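Local coordinates for protein biliverdin reductase (Synechocystis sp., PDB 5B3T) that probably reduces biliverdin with NAD(P)H, as a tetrapyrrole-handling enzyme of the Gfo/Idh/MocA family with a Rossmann-fold nucleotide-binding domain, at residues Lys149-Gly163 against Gln246-Leu260. Residues are numbered along the deposited sequence; the frame is centred on the assembly and turned at random.
With PO4 (phosphate ion), chain D.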
loop_
_atom_site.group_PDB
_atom_site.type_symbol
_atom_site.label_atom_id
_atom_site.label_comp_id
_atom_site.label_asym_id
_atom_site.label_seq_id
_atom_site.Cartn_x
_atom_site.Cartn_y
_atom_site.Cartn_z
ATOM N N LYS A 149 -7.533 7.010 -23.063
ATOM C CA LYS A 149 -7.155 6.803 -24.454
ATOM C C LYS A 149 -7.652 5.484 -25.037
ATOM O O LYS A 149 -7.672 5.344 -26.264
ATOM C CB LYS A 149 -5.631 6.862 -24.607
ATOM C CG LYS A 149 -4.997 8.209 -24.287
ATOM C CD LYS A 149 -3.491 8.154 -24.523
ATOM C CE LYS A 149 -2.834 9.522 -24.406
ATOM N NZ LYS A 149 -3.102 10.166 -23.092
ATOM N N ILE A 150 -8.053 4.517 -24.210
ATOM C CA ILE A 150 -8.301 3.161 -24.688
ATOM C C ILE A 150 -9.779 2.792 -24.653
ATOM O O ILE A 150 -10.121 1.619 -24.836
ATOM C CB ILE A 150 -7.463 2.132 -23.911
ATOM C CG1 ILE A 150 -7.920 2.041 -22.454
ATOM C CG2 ILE A 150 -5.989 2.492 -23.978
ATOM C CD1 ILE A 150 -7.198 0.965 -21.666
ATOM N N GLY A 151 -10.670 3.759 -24.435
ATOM C CA GLY A 151 -12.090 3.464 -24.526
ATOM C C GLY A 151 -12.592 2.590 -23.387
ATOM O O GLY A 151 -12.089 2.632 -22.260
ATOM N N GLU A 152 -13.608 1.783 -23.690
ATOM C CA GLU A 152 -14.206 0.915 -22.680
ATOM C C GLU A 152 -13.253 -0.223 -22.344
ATOM O O GLU A 152 -12.943 -1.058 -23.201
ATOM C CB GLU A 152 -15.543 0.362 -23.169
ATOM C CG GLU A 152 -16.298 -0.429 -22.105
ATOM C CD GLU A 152 -17.463 -1.221 -22.670
ATOM O OE1 GLU A 152 -17.536 -1.382 -23.906
ATOM O OE2 GLU A 152 -18.311 -1.680 -21.875
ATOM N N VAL A 153 -12.797 -0.263 -21.095
ATOM C CA VAL A 153 -11.899 -1.316 -20.635
ATOM C C VAL A 153 -12.726 -2.554 -20.314
ATOM O O VAL A 153 -13.646 -2.501 -19.491
ATOM C CB VAL A 153 -11.092 -0.856 -19.414
ATOM C CG1 VAL A 153 -10.061 -1.907 -19.029
ATOM C CG2 VAL A 153 -10.425 0.483 -19.697
ATOM N N PHE A 154 -12.403 -3.674 -20.966
ATOM C CA PHE A 154 -13.167 -4.903 -20.810
ATOM C C PHE A 154 -12.369 -6.070 -20.248
ATOM O O PHE A 154 -12.981 -7.040 -19.788
ATOM C CB PHE A 154 -13.779 -5.333 -22.155
ATOM C CG PHE A 154 -12.772 -5.489 -23.262
ATOM C CD1 PHE A 154 -12.085 -6.682 -23.429
ATOM C CD2 PHE A 154 -12.520 -4.447 -24.142
ATOM C CE1 PHE A 154 -11.157 -6.829 -24.446
ATOM C CE2 PHE A 154 -11.594 -4.590 -25.165
ATOM C CZ PHE A 154 -10.913 -5.781 -25.315
ATOM N N TYR A 155 -11.040 -6.013 -20.270
ATOM C CA TYR A 155 -10.224 -7.125 -19.802
ATOM C C TYR A 155 -8.915 -6.575 -19.263
ATOM O O TYR A 155 -8.224 -5.826 -19.959
ATOM C CB TYR A 155 -9.967 -8.127 -20.934
ATOM C CG TYR A 155 -9.300 -9.419 -20.510
ATOM C CD1 TYR A 155 -9.670 -10.069 -19.340
ATOM C CD2 TYR A 155 -8.320 -10.006 -21.302
ATOM C CE1 TYR A 155 -9.065 -11.259 -18.958
ATOM C CE2 TYR A 155 -7.713 -11.193 -20.932
ATOM C CZ TYR A 155 -8.088 -11.816 -19.760
ATOM O OH TYR A 155 -7.485 -12.999 -19.391
ATOM N N ALA A 156 -8.586 -6.937 -18.026
ATOM C CA ALA A 156 -7.356 -6.494 -17.392
ATOM C C ALA A 156 -6.736 -7.658 -16.637
ATOM O O ALA A 156 -7.442 -8.522 -16.109
ATOM C CB ALA A 156 -7.591 -5.320 -16.434
ATOM N N ARG A 157 -5.407 -7.673 -16.588
ATOM C CA ARG A 157 -4.682 -8.711 -15.870
ATOM C C ARG A 157 -3.517 -8.083 -15.126
ATOM O O ARG A 157 -2.679 -7.405 -15.729
ATOM C CB ARG A 157 -4.179 -9.808 -16.817
ATOM C CG ARG A 157 -3.497 -10.959 -16.095
ATOM C CD ARG A 157 -3.290 -12.151 -17.011
ATOM N NE ARG A 157 -3.213 -13.394 -16.248
ATOM C CZ ARG A 157 -2.081 -13.903 -15.779
ATOM N NH1 ARG A 157 -0.937 -13.276 -16.008
ATOM N NH2 ARG A 157 -2.092 -15.035 -15.090
ATOM N N TYR A 158 -3.477 -8.310 -13.816
ATOM C CA TYR A 158 -2.434 -7.793 -12.936
ATOM C C TYR A 158 -1.832 -8.986 -12.206
ATOM O O TYR A 158 -2.481 -9.579 -11.337
ATOM C CB TYR A 158 -3.014 -6.758 -11.965
ATOM C CG TYR A 158 -2.081 -6.273 -10.876
ATOM C CD1 TYR A 158 -0.721 -6.109 -11.107
ATOM C CD2 TYR A 158 -2.574 -5.949 -9.619
ATOM C CE1 TYR A 158 0.124 -5.659 -10.105
ATOM C CE2 TYR A 158 -1.741 -5.496 -8.614
ATOM C CZ TYR A 158 -0.394 -5.353 -8.862
ATOM O OH TYR A 158 0.434 -4.902 -7.859
ATOM N N SER A 159 -0.605 -9.349 -12.567
ATOM C CA SER A 159 0.030 -10.553 -12.048
ATOM C C SER A 159 1.401 -10.213 -11.485
ATOM O O SER A 159 2.224 -9.594 -12.169
ATOM C CB SER A 159 0.160 -11.623 -13.137
ATOM O OG SER A 159 0.807 -12.777 -12.632
ATOM N N THR A 160 1.641 -10.625 -10.243
ATOM C CA THR A 160 2.929 -10.471 -9.578
ATOM C C THR A 160 3.372 -11.850 -9.109
ATOM O O THR A 160 2.772 -12.419 -8.191
ATOM C CB THR A 160 2.834 -9.500 -8.400
ATOM O OG1 THR A 160 2.187 -8.294 -8.825
ATOM C CG2 THR A 160 4.220 -9.159 -7.882
ATOM N N ILE A 161 4.408 -12.393 -9.741
ATOM C CA ILE A 161 4.979 -13.679 -9.356
ATOM C C ILE A 161 6.454 -13.462 -9.053
ATOM O O ILE A 161 7.198 -12.954 -9.900
ATOM C CB ILE A 161 4.787 -14.747 -10.441
ATOM C CG1 ILE A 161 3.310 -15.133 -10.542
ATOM C CG2 ILE A 161 5.638 -15.970 -10.134
ATOM C CD1 ILE A 161 3.014 -16.169 -11.603
ATOM N N MET A 162 6.873 -13.846 -7.848
ATOM C CA MET A 162 8.227 -13.591 -7.360
ATOM C C MET A 162 8.806 -14.884 -6.795
ATOM O O MET A 162 8.507 -15.263 -5.660
ATOM C CB MET A 162 8.218 -12.480 -6.311
ATOM C CG MET A 162 9.527 -12.311 -5.560
ATOM S SD MET A 162 10.919 -12.044 -6.671
ATOM C CE MET A 162 10.375 -10.580 -7.549
ATOM N N GLY A 163 9.640 -15.557 -7.582
ATOM C CA GLY A 163 10.306 -16.749 -7.089
ATOM C C GLY A 163 11.316 -16.404 -6.009
ATOM O O GLY A 163 12.050 -15.420 -6.105
ATOM N N GLN A 246 9.550 -18.851 -12.781
ATOM C CA GLN A 246 9.531 -17.711 -13.691
ATOM C C GLN A 246 8.818 -16.549 -13.018
ATOM O O GLN A 246 7.658 -16.681 -12.614
ATOM C CB GLN A 246 8.847 -18.053 -15.018
ATOM C CG GLN A 246 9.035 -16.978 -16.085
ATOM C CD GLN A 246 7.954 -17.003 -17.146
ATOM O OE1 GLN A 246 6.772 -17.162 -16.839
ATOM N NE2 GLN A 246 8.352 -16.842 -18.402
ATOM N N ASN A 247 9.509 -15.419 -12.904
ATOM C CA ASN A 247 8.930 -14.220 -12.320
ATOM C C ASN A 247 8.040 -13.501 -13.331
ATOM O O ASN A 247 8.170 -13.666 -14.548
ATOM C CB ASN A 247 10.026 -13.279 -11.823
ATOM C CG ASN A 247 10.772 -13.838 -10.630
ATOM O OD1 ASN A 247 10.439 -14.909 -10.122
ATOM N ND2 ASN A 247 11.785 -13.112 -10.171
ATOM N N GLU A 248 7.124 -12.691 -12.805
ATOM C CA GLU A 248 6.166 -11.964 -13.625
ATOM C C GLU A 248 5.743 -10.706 -12.883
ATOM O O GLU A 248 5.313 -10.785 -11.729
ATOM C CB GLU A 248 4.939 -12.830 -13.940
ATOM C CG GLU A 248 4.105 -12.338 -15.108
ATOM C CD GLU A 248 2.854 -13.170 -15.330
ATOM O OE1 GLU A 248 2.434 -13.877 -14.390
ATOM O OE2 GLU A 248 2.293 -13.120 -16.445
ATOM N N ARG A 249 5.878 -9.552 -13.540
ATOM C CA ARG A 249 5.342 -8.279 -13.056
ATOM C C ARG A 249 4.608 -7.637 -14.229
ATOM O O ARG A 249 5.189 -6.855 -14.986
ATOM C CB ARG A 249 6.434 -7.364 -12.503
ATOM C CG ARG A 249 6.906 -7.724 -11.104
ATOM C CD ARG A 249 7.448 -6.497 -10.377
ATOM N NE ARG A 249 8.629 -5.937 -11.030
ATOM C CZ ARG A 249 8.916 -4.639 -11.065
ATOM N NH1 ARG A 249 8.104 -3.762 -10.491
ATOM N NH2 ARG A 249 10.013 -4.217 -11.679
ATOM N N ILE A 250 3.326 -7.968 -14.371
ATOM C CA ILE A 250 2.524 -7.561 -15.517
ATOM C C ILE A 250 1.289 -6.819 -15.028
ATOM O O ILE A 250 0.644 -7.236 -14.058
ATOM C CB ILE A 250 2.117 -8.775 -16.381
ATOM C CG1 ILE A 250 3.355 -9.492 -16.919
ATOM C CG2 ILE A 250 1.219 -8.347 -17.529
ATOM C CD1 ILE A 250 4.182 -8.663 -17.866
ATOM N N PHE A 251 0.965 -5.715 -15.701
ATOM C CA PHE A 251 -0.299 -5.004 -15.509
ATOM C C PHE A 251 -0.786 -4.620 -16.904
ATOM O O PHE A 251 -0.271 -3.675 -17.511
ATOM C CB PHE A 251 -0.132 -3.783 -14.609
ATOM C CG PHE A 251 -1.411 -3.325 -13.953
ATOM C CD1 PHE A 251 -2.647 -3.665 -14.481
ATOM C CD2 PHE A 251 -1.373 -2.557 -12.799
ATOM C CE1 PHE A 251 -3.817 -3.246 -13.877
ATOM C CE2 PHE A 251 -2.542 -2.135 -12.190
ATOM C CZ PHE A 251 -3.764 -2.481 -12.730
ATOM N N THR A 252 -1.766 -5.361 -17.412
ATOM C CA THR A 252 -2.289 -5.169 -18.757
ATOM C C THR A 252 -3.767 -4.825 -18.675
ATOM O O THR A 252 -4.511 -5.457 -17.920
ATOM C CB THR A 252 -2.087 -6.427 -19.608
ATOM O OG1 THR A 252 -0.691 -6.741 -19.665
ATOM C CG2 THR A 252 -2.614 -6.213 -21.022
ATOM N N LEU A 253 -4.187 -3.822 -19.447
ATOM C CA LEU A 253 -5.586 -3.416 -19.521
ATOM C C LEU A 253 -5.981 -3.293 -20.987
ATOM O O LEU A 253 -5.371 -2.520 -21.734
ATOM C CB LEU A 253 -5.824 -2.096 -18.777
ATOM C CG LEU A 253 -5.399 -2.052 -17.303
ATOM C CD1 LEU A 253 -3.991 -1.490 -17.148
ATOM C CD2 LEU A 253 -6.391 -1.265 -16.455
ATOM N N HIS A 254 -6.997 -4.052 -21.391
ATOM C CA HIS A 254 -7.472 -4.070 -22.769
ATOM C C HIS A 254 -8.753 -3.252 -22.870
ATOM O O HIS A 254 -9.721 -3.520 -22.150
ATOM C CB HIS A 254 -7.725 -5.500 -23.249
ATOM C CG HIS A 254 -6.496 -6.353 -23.308
ATOM N ND1 HIS A 254 -5.544 -6.220 -24.296
ATOM C CD2 HIS A 254 -6.079 -7.373 -22.519
ATOM C CE1 HIS A 254 -4.586 -7.110 -24.103
ATOM N NE2 HIS A 254 -4.887 -7.821 -23.033
ATOM N N GLY A 255 -8.756 -2.264 -23.762
ATOM C CA GLY A 255 -9.950 -1.497 -24.058
ATOM C C GLY A 255 -10.265 -1.536 -25.540
ATOM O O GLY A 255 -9.388 -1.868 -26.343
ATOM N N ASP A 256 -11.497 -1.201 -25.931
ATOM C CA ASP A 256 -11.829 -1.326 -27.348
ATOM C C ASP A 256 -11.193 -0.244 -28.212
ATOM O O ASP A 256 -11.363 -0.283 -29.435
ATOM C CB ASP A 256 -13.351 -1.346 -27.554
ATOM C CG ASP A 256 -14.046 -0.102 -27.027
ATOM O OD1 ASP A 256 -13.371 0.898 -26.707
ATOM O OD2 ASP A 256 -15.293 -0.128 -26.940
ATOM N N ARG A 257 -10.472 0.710 -27.623
ATOM C CA ARG A 257 -9.694 1.676 -28.385
ATOM C C ARG A 257 -8.195 1.539 -28.157
ATOM O O ARG A 257 -7.425 2.317 -28.732
ATOM C CB ARG A 257 -10.135 3.107 -28.058
ATOM C CG ARG A 257 -11.516 3.462 -28.582
ATOM C CD ARG A 257 -11.894 4.896 -28.249
ATOM N NE ARG A 257 -13.343 5.061 -28.180
ATOM C CZ ARG A 257 -13.957 6.206 -27.908
ATOM N NH1 ARG A 257 -13.251 7.305 -27.680
ATOM N NH2 ARG A 257 -15.282 6.254 -27.866
ATOM N N GLY A 258 -7.758 0.583 -27.346
ATOM C CA GLY A 258 -6.335 0.381 -27.152
ATOM C C GLY A 258 -6.051 -0.523 -25.974
ATOM O O GLY A 258 -6.937 -0.872 -25.187
ATOM N N THR A 259 -4.778 -0.897 -25.865
ATOM C CA THR A 259 -4.276 -1.728 -24.781
ATOM C C THR A 259 -3.119 -1.024 -24.086
ATOM O O THR A 259 -2.237 -0.462 -24.744
ATOM C CB THR A 259 -3.812 -3.100 -25.301
ATOM O OG1 THR A 259 -4.952 -3.883 -25.674
ATOM C CG2 THR A 259 -3.011 -3.848 -24.242
ATOM N N LEU A 260 -3.131 -1.052 -22.757
ATOM C CA LEU A 260 -2.015 -0.597 -21.940
ATOM C C LEU A 260 -1.291 -1.811 -21.373
ATOM O O LEU A 260 -1.917 -2.672 -20.747
ATOM C CB LEU A 260 -2.495 0.310 -20.805
ATOM C CG LEU A 260 -3.183 1.622 -21.187
ATOM C CD1 LEU A 260 -3.796 2.285 -19.961
ATOM C CD2 LEU A 260 -2.193 2.556 -21.861
HETATM P P PO4 D . 12.008 -7.262 -12.405
HETATM O O1 PO4 D . 12.359 -7.428 -13.865
HETATM O O2 PO4 D . 12.338 -5.854 -11.968
HETATM O O3 PO4 D . 12.802 -8.246 -11.581
HETATM O O4 PO4 D . 10.532 -7.516 -12.209
HETATM O O HOH W 1 13.438 -14.366 -8.218
#
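Tyr155 to Ile161 pairs antiparallel with Glu248 to His254, joining two strands of the large mixed sheet in the C-terminal alpha/beta domain of this Gfo/Idh/MocA protein. Backbone donors and acceptors satisfy one another in the hydrogen-bonded pairs Arg157-Thr252, Ser159-Ile250 and Ile161-Glu248. A classic beta bulge interrupts the register: Phe154 and Tyr155 both face His254. His254 N donates to Tyr155 O (2.6 Å). His254 O takes a bond from Phe154 N (2.9 Å) and a weak one from Tyr155 N. Beyond it, Asp256 N donates to Glu152 O. Glu152 N donates to Asp256 OD1 (3.2 Å) from above the carboxylate plane. Arg257 N donates to Ile150 O.

Glu248 has two side-chain partners on the other strand. Its CG lies anti to the backbone N (chi1 -162°), and the extended chain reaches across to Ser159. Ser159 OG donates to Glu248 OE1 at 2.6 Å. Arg157 NH1 forms a salt bridge with Glu248 OE2 (3.3 Å), though its hydrogen bond is weak; Arg157 NE pairs with Glu235. An alanine in place of Glu248 is likely to leave the Ser159 hydroxyl without its acceptor and Arg157 with one anionic partner fewer.

On the other face, the Tyr158 and Phe251 rings form an offset stack, planes 19° apart. Arg249 NE and NH2 grip a phosphate ion, probably from the crystallisation liquor. At the far end, Asn247 OD1 accepts Gly163 N at 2.7 Å, and one water bridges Asn247 ND2 to Gly163 O.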